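Local coordinates for xylan esterase, putative, AXE2C (Cellvibrio japonicus, PDB 2WAA), which removes acetyl groups from plant cell wall polysaccharides, deacetylating xylan and glucomannan with equal efficiency, at residues W64-I69 with N162-Y167; P74-L79 with I102-N107; A246-T251 with V285-E290; D279-L284 with A303-H308. All coordinates share one frame; numbering follows the deposited sequence.

Interaction 1: W64-I69 with N162-Y167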
# COMPACT_ATOMS: atom_id res chain seq x y z
N TRP A 64 12.60 4.36 -0.83
CA TRP A 64 12.86 4.36 0.60
C TRP A 64 12.18 3.19 1.27
O TRP A 64 11.06 2.76 0.89
CB TRP A 64 12.29 5.65 1.25
CG TRP A 64 13.08 6.92 0.86
CD1 TRP A 64 12.98 7.66 -0.31
CD2 TRP A 64 14.07 7.60 1.67
NE1 TRP A 64 13.83 8.74 -0.25
CE2 TRP A 64 14.51 8.73 0.94
CE3 TRP A 64 14.58 7.37 2.96
CZ2 TRP A 64 15.48 9.61 1.44
CZ3 TRP A 64 15.54 8.25 3.48
CH2 TRP A 64 15.99 9.36 2.71
N ILE A 65 12.84 2.70 2.32
CA ILE A 65 12.24 1.70 3.19
C ILE A 65 12.36 2.17 4.65
O ILE A 65 13.23 3.00 4.99
CB ILE A 65 12.96 0.34 3.03
CG1 ILE A 65 14.46 0.48 3.42
CG2 ILE A 65 12.75 -0.21 1.57
CD1 ILE A 65 15.21 -0.85 3.51
N ASP A 66 11.48 1.62 5.50
CA ASP A 66 11.65 1.69 6.96
C ASP A 66 12.14 0.33 7.46
O ASP A 66 11.72 -0.71 6.96
CB ASP A 66 10.32 1.97 7.68
CG ASP A 66 9.95 3.49 7.67
OD1 ASP A 66 10.87 4.33 7.78
OD2 ASP A 66 8.75 3.81 7.59
N VAL A 67 13.03 0.35 8.45
CA VAL A 67 13.51 -0.88 9.06
C VAL A 67 13.15 -0.72 10.54
O VAL A 67 13.44 0.29 11.14
CB VAL A 67 15.04 -1.05 8.93
CG1 VAL A 67 15.48 -2.36 9.70
CG2 VAL A 67 15.44 -1.17 7.44
N ILE A 68 12.43 -1.69 11.08
CA ILE A 68 12.00 -1.62 12.48
C ILE A 68 12.49 -2.88 13.20
O ILE A 68 12.19 -4.01 12.80
CB ILE A 68 10.50 -1.50 12.62
CG1 ILE A 68 9.98 -0.29 11.80
CG2 ILE A 68 10.12 -1.37 14.11
CD1 ILE A 68 8.54 -0.39 11.44
N ILE A 69 13.30 -2.67 14.23
CA ILE A 69 13.91 -3.75 15.01
C ILE A 69 13.22 -3.78 16.36
O ILE A 69 13.19 -2.76 17.04
CB ILE A 69 15.38 -3.47 15.24
CG1 ILE A 69 16.10 -3.21 13.91
CG2 ILE A 69 15.99 -4.67 16.05
CD1 ILE A 69 15.95 -4.37 12.92
N ASN A 162 5.14 8.03 3.36
CA ASN A 162 5.16 7.19 4.56
C ASN A 162 3.99 6.24 4.53
O ASN A 162 2.85 6.67 4.66
CB ASN A 162 5.13 8.11 5.78
CG ASN A 162 5.27 7.35 7.08
OD1 ASN A 162 4.99 6.15 7.16
ND2 ASN A 162 5.62 8.08 8.14
N ALA A 163 4.23 4.94 4.36
CA ALA A 163 3.13 3.97 4.24
C ALA A 163 2.54 3.61 5.61
O ALA A 163 1.31 3.52 5.75
CB ALA A 163 3.66 2.68 3.54
N ARG A 164 3.40 3.40 6.60
CA ARG A 164 2.97 2.93 7.94
C ARG A 164 1.96 3.87 8.57
O ARG A 164 1.09 3.43 9.33
CB ARG A 164 4.15 2.91 8.94
CG ARG A 164 5.05 1.72 9.03
CD ARG A 164 6.46 2.17 9.66
NE ARG A 164 6.31 3.22 10.70
CZ ARG A 164 6.83 4.46 10.70
NH1 ARG A 164 7.63 4.97 9.71
NH2 ARG A 164 6.55 5.24 11.72
N GLU A 165 2.14 5.18 8.32
CA GLU A 165 1.28 6.20 8.91
C GLU A 165 0.20 6.72 7.98
O GLU A 165 -0.50 7.70 8.31
CB GLU A 165 2.14 7.35 9.47
CG GLU A 165 2.97 6.77 10.61
CD GLU A 165 3.75 7.78 11.36
OE1 GLU A 165 4.83 8.15 10.89
OE2 GLU A 165 3.25 8.20 12.44
N SER A 166 0.03 6.04 6.86
CA SER A 166 -1.08 6.36 5.95
C SER A 166 -2.41 5.83 6.49
O SER A 166 -2.44 4.83 7.24
CB SER A 166 -0.77 5.80 4.55
OG SER A 166 -0.92 4.37 4.52
N TYR A 167 -3.54 6.45 6.08
CA TYR A 167 -4.80 6.07 6.65
C TYR A 167 -5.11 4.58 6.42
O TYR A 167 -5.73 3.94 7.28
CB TYR A 167 -5.97 6.94 6.12
CG TYR A 167 -6.41 6.51 4.73
CD1 TYR A 167 -7.49 5.64 4.58
CD2 TYR A 167 -5.73 6.95 3.58
CE1 TYR A 167 -7.95 5.20 3.29
CE2 TYR A 167 -6.14 6.51 2.28
CZ TYR A 167 -7.27 5.64 2.17
OH TYR A 167 -7.68 5.23 0.93
O HOH W 1 6.21 3.97 6.41

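Interaction 2: P74-L79 with I102-N107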
# COMPACT_ATOMS: atom_id res chain seq x y z
N PRO A 74 11.69 3.47 14.10
CA PRO A 74 12.09 3.03 12.76
C PRO A 74 13.26 3.83 12.22
O PRO A 74 13.46 5.00 12.61
CB PRO A 74 10.83 3.28 11.91
CG PRO A 74 10.15 4.42 12.56
CD PRO A 74 10.41 4.23 14.09
N THR A 75 14.00 3.23 11.30
CA THR A 75 15.08 3.93 10.62
C THR A 75 14.65 3.96 9.16
O THR A 75 14.32 2.91 8.60
CB THR A 75 16.43 3.19 10.79
OG1 THR A 75 16.78 3.18 12.19
CG2 THR A 75 17.58 3.88 9.98
N SER A 76 14.62 5.13 8.54
CA SER A 76 14.31 5.22 7.11
C SER A 76 15.60 5.29 6.30
O SER A 76 16.50 6.06 6.63
CB SER A 76 13.46 6.46 6.82
OG SER A 76 12.34 6.55 7.69
N ILE A 77 15.69 4.49 5.24
CA ILE A 77 16.90 4.37 4.43
C ILE A 77 16.56 4.49 2.95
O ILE A 77 15.57 3.89 2.51
CB ILE A 77 17.47 2.94 4.65
CG1 ILE A 77 17.72 2.75 6.15
CG2 ILE A 77 18.76 2.69 3.77
CD1 ILE A 77 18.29 1.31 6.44
N LYS A 78 17.35 5.24 2.20
CA LYS A 78 17.13 5.37 0.76
C LYS A 78 18.04 4.35 0.07
O LYS A 78 19.22 4.27 0.38
CB LYS A 78 17.48 6.78 0.29
CG LYS A 78 17.09 7.09 -1.17
CD LYS A 78 17.49 8.55 -1.49
CE LYS A 78 16.94 8.98 -2.82
NZ LYS A 78 17.38 10.46 -2.96
N LEU A 79 17.50 3.52 -0.80
CA LEU A 79 18.31 2.43 -1.38
C LEU A 79 18.95 2.85 -2.71
O LEU A 79 18.27 3.31 -3.63
CB LEU A 79 17.39 1.20 -1.62
CG LEU A 79 16.82 0.54 -0.35
CD1 LEU A 79 15.91 -0.59 -0.78
CD2 LEU A 79 18.00 -0.02 0.52
N ILE A 102 9.65 -2.18 5.67
CA ILE A 102 8.41 -1.69 5.07
C ILE A 102 8.75 -0.80 3.90
O ILE A 102 9.54 0.15 4.05
CB ILE A 102 7.48 -0.89 6.08
CG1 ILE A 102 7.09 -1.73 7.30
CG2 ILE A 102 6.17 -0.53 5.41
CD1 ILE A 102 7.97 -1.42 8.50
N HIS A 103 8.17 -1.10 2.72
CA HIS A 103 8.40 -0.22 1.57
C HIS A 103 7.64 1.11 1.78
O HIS A 103 6.40 1.11 1.91
CB HIS A 103 7.91 -0.93 0.27
CG HIS A 103 8.33 -0.26 -1.01
ND1 HIS A 103 7.54 -0.25 -2.13
CD2 HIS A 103 9.45 0.44 -1.34
CE1 HIS A 103 8.16 0.39 -3.12
NE2 HIS A 103 9.32 0.82 -2.66
N ARG A 104 8.36 2.23 1.78
CA ARG A 104 7.70 3.55 1.90
C ARG A 104 7.34 4.10 0.55
O ARG A 104 6.37 4.85 0.44
CB ARG A 104 8.63 4.58 2.57
CG ARG A 104 9.01 4.21 4.03
CD ARG A 104 10.31 4.96 4.44
NE ARG A 104 10.20 6.42 4.36
CZ ARG A 104 9.73 7.19 5.34
NH1 ARG A 104 9.25 6.68 6.49
NH2 ARG A 104 9.70 8.53 5.16
N SER A 105 8.15 3.78 -0.46
CA SER A 105 7.96 4.31 -1.82
C SER A 105 6.80 3.69 -2.58
O SER A 105 6.26 2.68 -2.16
CB SER A 105 9.27 4.19 -2.60
OG SER A 105 10.13 5.22 -2.12
N GLU A 106 6.41 4.31 -3.70
CA GLU A 106 5.44 3.67 -4.61
C GLU A 106 6.10 3.43 -5.97
O GLU A 106 7.23 3.82 -6.20
CB GLU A 106 4.18 4.52 -4.79
CG GLU A 106 4.46 5.92 -5.35
CD GLU A 106 3.17 6.70 -5.64
OE1 GLU A 106 2.57 6.41 -6.68
OE2 GLU A 106 2.77 7.57 -4.80
N ASN A 107 5.38 2.79 -6.87
CA ASN A 107 5.97 2.34 -8.15
C ASN A 107 6.73 3.36 -8.98
O ASN A 107 7.79 3.02 -9.53
CB ASN A 107 4.88 1.73 -9.01
CG ASN A 107 4.58 0.27 -8.62
OD1 ASN A 107 5.34 -0.60 -8.99
ND2 ASN A 107 3.43 0.01 -7.95

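Interaction 3: A246-T251 with V285-E290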
# COMPACT_ATOMS: atom_id res chain seq x y z
N ALA A 246 -22.45 9.45 -17.17
CA ALA A 246 -22.69 8.09 -17.66
C ALA A 246 -21.38 7.31 -17.86
O ALA A 246 -21.31 6.15 -17.54
CB ALA A 246 -23.56 8.07 -18.97
N THR A 247 -20.36 7.96 -18.40
CA THR A 247 -19.11 7.29 -18.69
C THR A 247 -18.44 6.81 -17.38
O THR A 247 -18.00 5.66 -17.23
CB THR A 247 -18.12 8.25 -19.36
OG1 THR A 247 -18.64 8.71 -20.62
CG2 THR A 247 -16.78 7.56 -19.60
N TYR A 248 -18.40 7.70 -16.42
CA TYR A 248 -17.76 7.36 -15.16
C TYR A 248 -18.52 6.24 -14.43
O TYR A 248 -17.91 5.27 -13.94
CB TYR A 248 -17.66 8.59 -14.29
CG TYR A 248 -16.60 8.43 -13.24
CD1 TYR A 248 -15.28 8.74 -13.54
CD2 TYR A 248 -16.92 7.97 -11.96
CE1 TYR A 248 -14.27 8.62 -12.57
CE2 TYR A 248 -15.93 7.86 -10.97
CZ TYR A 248 -14.61 8.18 -11.31
OH TYR A 248 -13.60 8.07 -10.39
N ILE A 249 -19.83 6.38 -14.33
CA ILE A 249 -20.61 5.39 -13.59
C ILE A 249 -20.54 4.05 -14.30
O ILE A 249 -20.41 2.99 -13.65
CB ILE A 249 -22.08 5.84 -13.41
CG1 ILE A 249 -22.14 7.05 -12.43
CG2 ILE A 249 -22.98 4.64 -12.94
CD1 ILE A 249 -23.54 7.68 -12.39
N ASN A 250 -20.59 4.05 -15.63
CA ASN A 250 -20.50 2.77 -16.30
C ASN A 250 -19.13 2.12 -16.11
O ASN A 250 -19.05 0.89 -15.96
CB ASN A 250 -20.84 2.91 -17.79
CG ASN A 250 -22.32 3.16 -18.00
OD1 ASN A 250 -23.18 2.80 -17.15
ND2 ASN A 250 -22.64 3.73 -19.15
N THR A 251 -18.06 2.90 -16.10
CA THR A 251 -16.79 2.24 -15.86
C THR A 251 -16.57 1.86 -14.40
O THR A 251 -16.00 0.80 -14.16
CB THR A 251 -15.57 2.78 -16.68
OG1 THR A 251 -14.37 2.90 -15.88
CG2 THR A 251 -15.90 4.05 -17.39
N VAL A 285 -19.61 11.67 -4.88
CA VAL A 285 -20.51 10.97 -3.99
C VAL A 285 -21.75 10.51 -4.74
O VAL A 285 -22.25 9.38 -4.55
CB VAL A 285 -20.90 11.89 -2.81
CG1 VAL A 285 -22.07 11.31 -2.02
CG2 VAL A 285 -19.65 12.15 -1.90
N SER A 286 -22.25 11.40 -5.60
CA SER A 286 -23.44 11.11 -6.37
C SER A 286 -23.18 9.94 -7.30
O SER A 286 -23.99 9.02 -7.39
CB SER A 286 -23.84 12.34 -7.21
OG SER A 286 -25.09 12.05 -7.80
N TYR A 287 -22.04 9.97 -7.99
CA TYR A 287 -21.68 8.93 -8.95
C TYR A 287 -21.53 7.57 -8.22
O TYR A 287 -21.96 6.53 -8.72
CB TYR A 287 -20.37 9.29 -9.62
CG TYR A 287 -20.40 10.43 -10.63
CD1 TYR A 287 -21.56 11.22 -10.81
CD2 TYR A 287 -19.26 10.75 -11.36
CE1 TYR A 287 -21.57 12.29 -11.76
CE2 TYR A 287 -19.27 11.82 -12.32
CZ TYR A 287 -20.44 12.55 -12.52
OH TYR A 287 -20.40 13.60 -13.42
N ILE A 288 -20.95 7.59 -7.03
CA ILE A 288 -20.84 6.38 -6.25
C ILE A 288 -22.23 5.84 -5.90
O ILE A 288 -22.48 4.62 -5.96
CB ILE A 288 -19.99 6.63 -4.95
CG1 ILE A 288 -18.51 6.71 -5.35
CG2 ILE A 288 -20.27 5.49 -3.89
CD1 ILE A 288 -17.58 7.30 -4.26
N GLY A 289 -23.15 6.72 -5.49
CA GLY A 289 -24.47 6.24 -5.12
C GLY A 289 -25.11 5.59 -6.35
O GLY A 289 -25.76 4.57 -6.25
N GLU A 290 -24.95 6.19 -7.52
CA GLU A 290 -25.59 5.62 -8.70
C GLU A 290 -24.88 4.34 -9.14
O GLU A 290 -25.51 3.42 -9.66
CB GLU A 290 -25.64 6.62 -9.86
CG GLU A 290 -26.52 6.16 -10.99
CD GLU A 290 -26.83 7.27 -12.04
OE1 GLU A 290 -26.73 8.47 -11.71
OE2 GLU A 290 -27.13 6.92 -13.20

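Interaction 4: D279-L284 with A303-H308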
# COMPACT_ATOMS: atom_id res chain seq x y z
N ASP A 279 -18.20 21.03 -5.09
CA ASP A 279 -19.00 20.46 -6.16
C ASP A 279 -18.38 19.17 -6.63
O ASP A 279 -19.10 18.23 -6.98
CB ASP A 279 -19.14 21.38 -7.40
CG ASP A 279 -19.94 22.67 -7.12
OD1 ASP A 279 -20.68 22.74 -6.11
OD2 ASP A 279 -19.81 23.61 -7.94
N LYS A 280 -17.06 19.13 -6.70
CA LYS A 280 -16.43 17.91 -7.21
C LYS A 280 -16.65 16.72 -6.26
O LYS A 280 -16.96 15.61 -6.70
CB LYS A 280 -14.96 18.16 -7.40
CG LYS A 280 -14.77 19.01 -8.65
CD LYS A 280 -13.27 19.35 -8.79
CE LYS A 280 -13.01 19.99 -10.18
NZ LYS A 280 -11.57 20.39 -10.30
N LYS A 281 -16.49 16.97 -4.97
CA LYS A 281 -16.80 15.95 -3.98
C LYS A 281 -18.26 15.50 -4.11
O LYS A 281 -18.55 14.31 -4.14
CB LYS A 281 -16.54 16.51 -2.58
CG LYS A 281 -16.81 15.52 -1.43
CD LYS A 281 -16.50 16.28 -0.10
CE LYS A 281 -16.92 15.45 1.11
NZ LYS A 281 -16.00 14.37 1.39
N ALA A 282 -19.19 16.45 -4.14
CA ALA A 282 -20.60 16.06 -4.18
C ALA A 282 -20.90 15.22 -5.44
O ALA A 282 -21.71 14.32 -5.39
CB ALA A 282 -21.51 17.34 -4.12
N ALA A 283 -20.24 15.55 -6.55
CA ALA A 283 -20.46 14.83 -7.79
C ALA A 283 -19.96 13.40 -7.65
O ALA A 283 -20.65 12.46 -8.05
CB ALA A 283 -19.77 15.52 -8.97
N LEU A 284 -18.76 13.24 -7.09
CA LEU A 284 -18.27 11.85 -6.91
C LEU A 284 -19.13 11.03 -5.95
O LEU A 284 -19.38 9.84 -6.17
CB LEU A 284 -16.78 11.81 -6.50
CG LEU A 284 -16.15 10.41 -6.37
CD1 LEU A 284 -16.49 9.56 -7.61
CD2 LEU A 284 -14.62 10.50 -6.19
N ALA A 303 -18.82 4.52 2.45
CA ALA A 303 -18.41 5.16 3.69
C ALA A 303 -18.21 6.66 3.42
O ALA A 303 -17.58 7.01 2.43
CB ALA A 303 -17.10 4.57 4.20
N SER A 304 -18.75 7.52 4.27
CA SER A 304 -18.60 8.95 4.03
C SER A 304 -17.28 9.43 4.62
O SER A 304 -16.71 8.84 5.55
CB SER A 304 -19.77 9.73 4.67
OG SER A 304 -19.89 9.45 6.06
N SER A 305 -16.82 10.58 4.16
CA SER A 305 -15.62 11.09 4.78
C SER A 305 -15.55 12.58 4.70
O SER A 305 -16.32 13.20 3.95
CB SER A 305 -14.45 10.55 4.04
OG SER A 305 -14.64 10.89 2.70
N SER A 306 -14.63 13.14 5.48
CA SER A 306 -14.44 14.56 5.53
C SER A 306 -13.43 14.91 4.47
O SER A 306 -12.54 14.13 4.16
CB SER A 306 -13.84 14.98 6.89
OG SER A 306 -14.83 14.85 7.89
N HIS A 307 -13.49 16.14 4.01
CA HIS A 307 -12.37 16.70 3.25
C HIS A 307 -11.24 17.09 4.20
O HIS A 307 -11.49 17.66 5.26
CB HIS A 307 -12.87 17.95 2.51
CG HIS A 307 -11.78 18.84 2.00
ND1 HIS A 307 -10.99 18.50 0.92
CD2 HIS A 307 -11.41 20.10 2.35
CE1 HIS A 307 -10.15 19.50 0.65
NE2 HIS A 307 -10.38 20.48 1.51
N HIS A 308 -10.00 16.77 3.83
CA HIS A 308 -8.83 17.27 4.56
C HIS A 308 -8.00 18.10 3.63
O HIS A 308 -7.70 17.67 2.53
CB HIS A 308 -8.03 16.11 5.15
CG HIS A 308 -8.82 15.33 6.14
ND1 HIS A 308 -8.96 15.73 7.46
CD2 HIS A 308 -9.58 14.22 5.99
CE1 HIS A 308 -9.75 14.88 8.09
NE2 HIS A 308 -10.14 13.95 7.23

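Interaction 1: W64-I69 with N162-Y167
Arg164 NH1 donates to Asp66 OD2 at 2.7 Å with an N-H...O angle of 159°, a hydrogen bond that is also the salt bridge of this contact. The oxygen lies at the edge of the guanidinium, close to its plane, whereas the donor approaches from above the carboxylate; the two flat groups are accordingly turned 65° against each other. Beside this pair the aliphatic part of the arginine is used as well: CD1 of Ile68 rests against Arg164 CD at 3.7 Å. Beyond CD, a bend at chi3 (36°) turns the guanidinium toward Asp66. Water 1 adds a second route, donating to Asp66 OD2 and to Asn162 OD1 and accepting from the backbone N of Arg164. The contact therefore joins the antiparallel sheet of the N-terminal CE2 domain, through its strand 63-69, to a loop of the SGNH (GDSL-type) esterase domain just before helix 167-174. That loop holds its own shape: Asn162 OD1 takes the backbone N of Glu165 at 3.2 Å in an Asx motif, and the type I turn from Ala163 to Ser166 has Ala163 O accepting both N and OG of Ser166. On the strand side, Arg104 NH1 forms a second salt bridge with Asp66 OD2, while on the loop side Asn162 ND2 reaches Asp149.

Interaction 2: P74-L79 with I102-N107
Ser76 meets Arg104 over one face of its guanidinium, in the antiparallel sheet of the N-terminal CE2 domain where strand 63-69 runs between strands 75-79 and 94-103. The two segments are thus next-but-one neighbours, and their closest CA atoms, those of Ser76 and Arg104, are 8.6 Å apart. Backbone pairing goes to the strand between them: Thr75 bonds with Val67 and Ile77 with Ile65 on one flank, Ile102 with Asp66 on the other. Contact over the middle strand consequently depends on the reach of Arg104.

Following 74-79 in order, Pro74 leans on Ile68 of the middle strand, and Ser76 then points toward Arg104. Its CB comes within 4.1 Å of Arg104 CZ. Ser76 was modelled in two conformers, and the hydroxyl geometry given here holds for one of them, in which OG is 3.6 Å from that same CZ. The next residue, Ile77, turns away from Arg104 and packs on Val86, and Leu79 also reaches Val86.

The arginine spans the width of the middle strand with CG opposite its carbonyl carbon (chi1 -63°) and a bend at chi3 (59°). Its strongest polar partner is Asp149, bound by NH2, which also donates to Arg159 O; NH1 pairs with Asp66 OD2, while Ser76 OG bonds to OD1 of that aspartate. One carboxylate thus binds both partners, bringing them together without a direct bond: Ser76 OG sits 3.3 Å from Arg104 NH1, above the guanidinium plane and offset toward its rim, at an angle too poor for hydrogen bonding.

Interaction 3: A246-T251 with V285-E290
Ile249 and Tyr248 supply one side of a largely apolar contact, Tyr287 and Glu290 the other. CG1 of Ile249 lies 4.0 Å from Tyr287 CB and packs beside the backbone carbonyl of that tyrosine. Its CD1 methyl abuts the flank of Glu290, 3.5 Å from CB and 3.3 Å from CD; the second approach is tight for a methyl against a carboxylate carbon. With CG anti to the backbone N (chi1 -169°) and the chain extended beyond it, Glu290 passes the isoleucine at about a right angle.

The aromatic pair is oblique: the Tyr248 and Tyr287 ring centroids are 5.8 Å apart with planes at 41°, and CD2 meets CD2 at 3.7 Å. Tyr248 CB also touches the Tyr287 ring, 4.0 Å from CD2.

These residues bring together helices 245-262 and 278-295 of the SGNH-type alpha/beta domain, whose axes approach to 9.4 Å locally and cross at -50°. Each precedes a strand of the parallel sheet, 267-270 and 300-302 respectively.

Polar ends find partners beyond the interface. Tyr248 OH bonds to Asp237, adjacent to Asn236, the inferred transition-state stabilizer; Tyr287 OH bonds to the carbonyl of Pro243, and Glu290 OE1 forms a salt bridge with Arg245.

Interaction 4: D279-L284 with A303-H308
Lys281 NZ donates to the backbone carbonyl of Ser305, N to O 2.8 Å, the one hydrogen bond between these parts of helix 278-295 and the loop 303-308. The lysine is stretched over most of its length: CG lies opposite the backbone N, and the next two torsions stay close to fully extended. Only the last one turns, with chi4 at 76°, and that bend swings the ammonium group against the loop. CE also comes within 3.7 Å of Ser305 O.

The approach to the acceptor is out of line with its lone pairs. The C=O...N angle is 133°, and NZ stands 46° above the carbonyl plane. From this position the nitrogen is also near the following peptide, 4.0 Å from Ser306 C and the same distance from His307 N, which are proximities without bonding.

The hydroxyl of Ser305 is not the group that meets the lysine, since OG stays 4.0 Å from Lys281 NZ. The two share Glu272, whose OE2 forms a salt bridge with NZ and a weak hydrogen bond with OG. His307 starts toward the helix at CB, but its ring leads away, and ND1 makes a weak bond to Ala274 O. Ser306 turns away, its OG bonded to Glu328 of helix 319-337.

The contact therefore ties a surface helix to the loop after the edge strand 300-302 of the SGNH hydrolase domain, the loop that continues to Asp314 and His316, inferred charge-relay residues.

From the N terminus, strand 63-69 opens interaction 1, which closes only at loop 162-167 and so joins the N-terminal sheet to the esterase domain. Interaction 2 begins and ends within that span, linking segments 74-79 and 102-107 over strand 63-69 inside the N-terminal domain; Asp66 of interaction 1 also bonds to its Ser76 and Arg104. Interactions 3 and 4 come after both, opening at helix 245-262 and closing by the loop after strand 300-302. They cross each other along the chain: 279-284 falls between 246-251 and 285-290, while 303-308 comes last. Both use helix 278-295, and they meet where Tyr248 packs on Leu284. The centres of interactions 1 and 3 are about 34 Å apart, on opposite sides of the chain's centre.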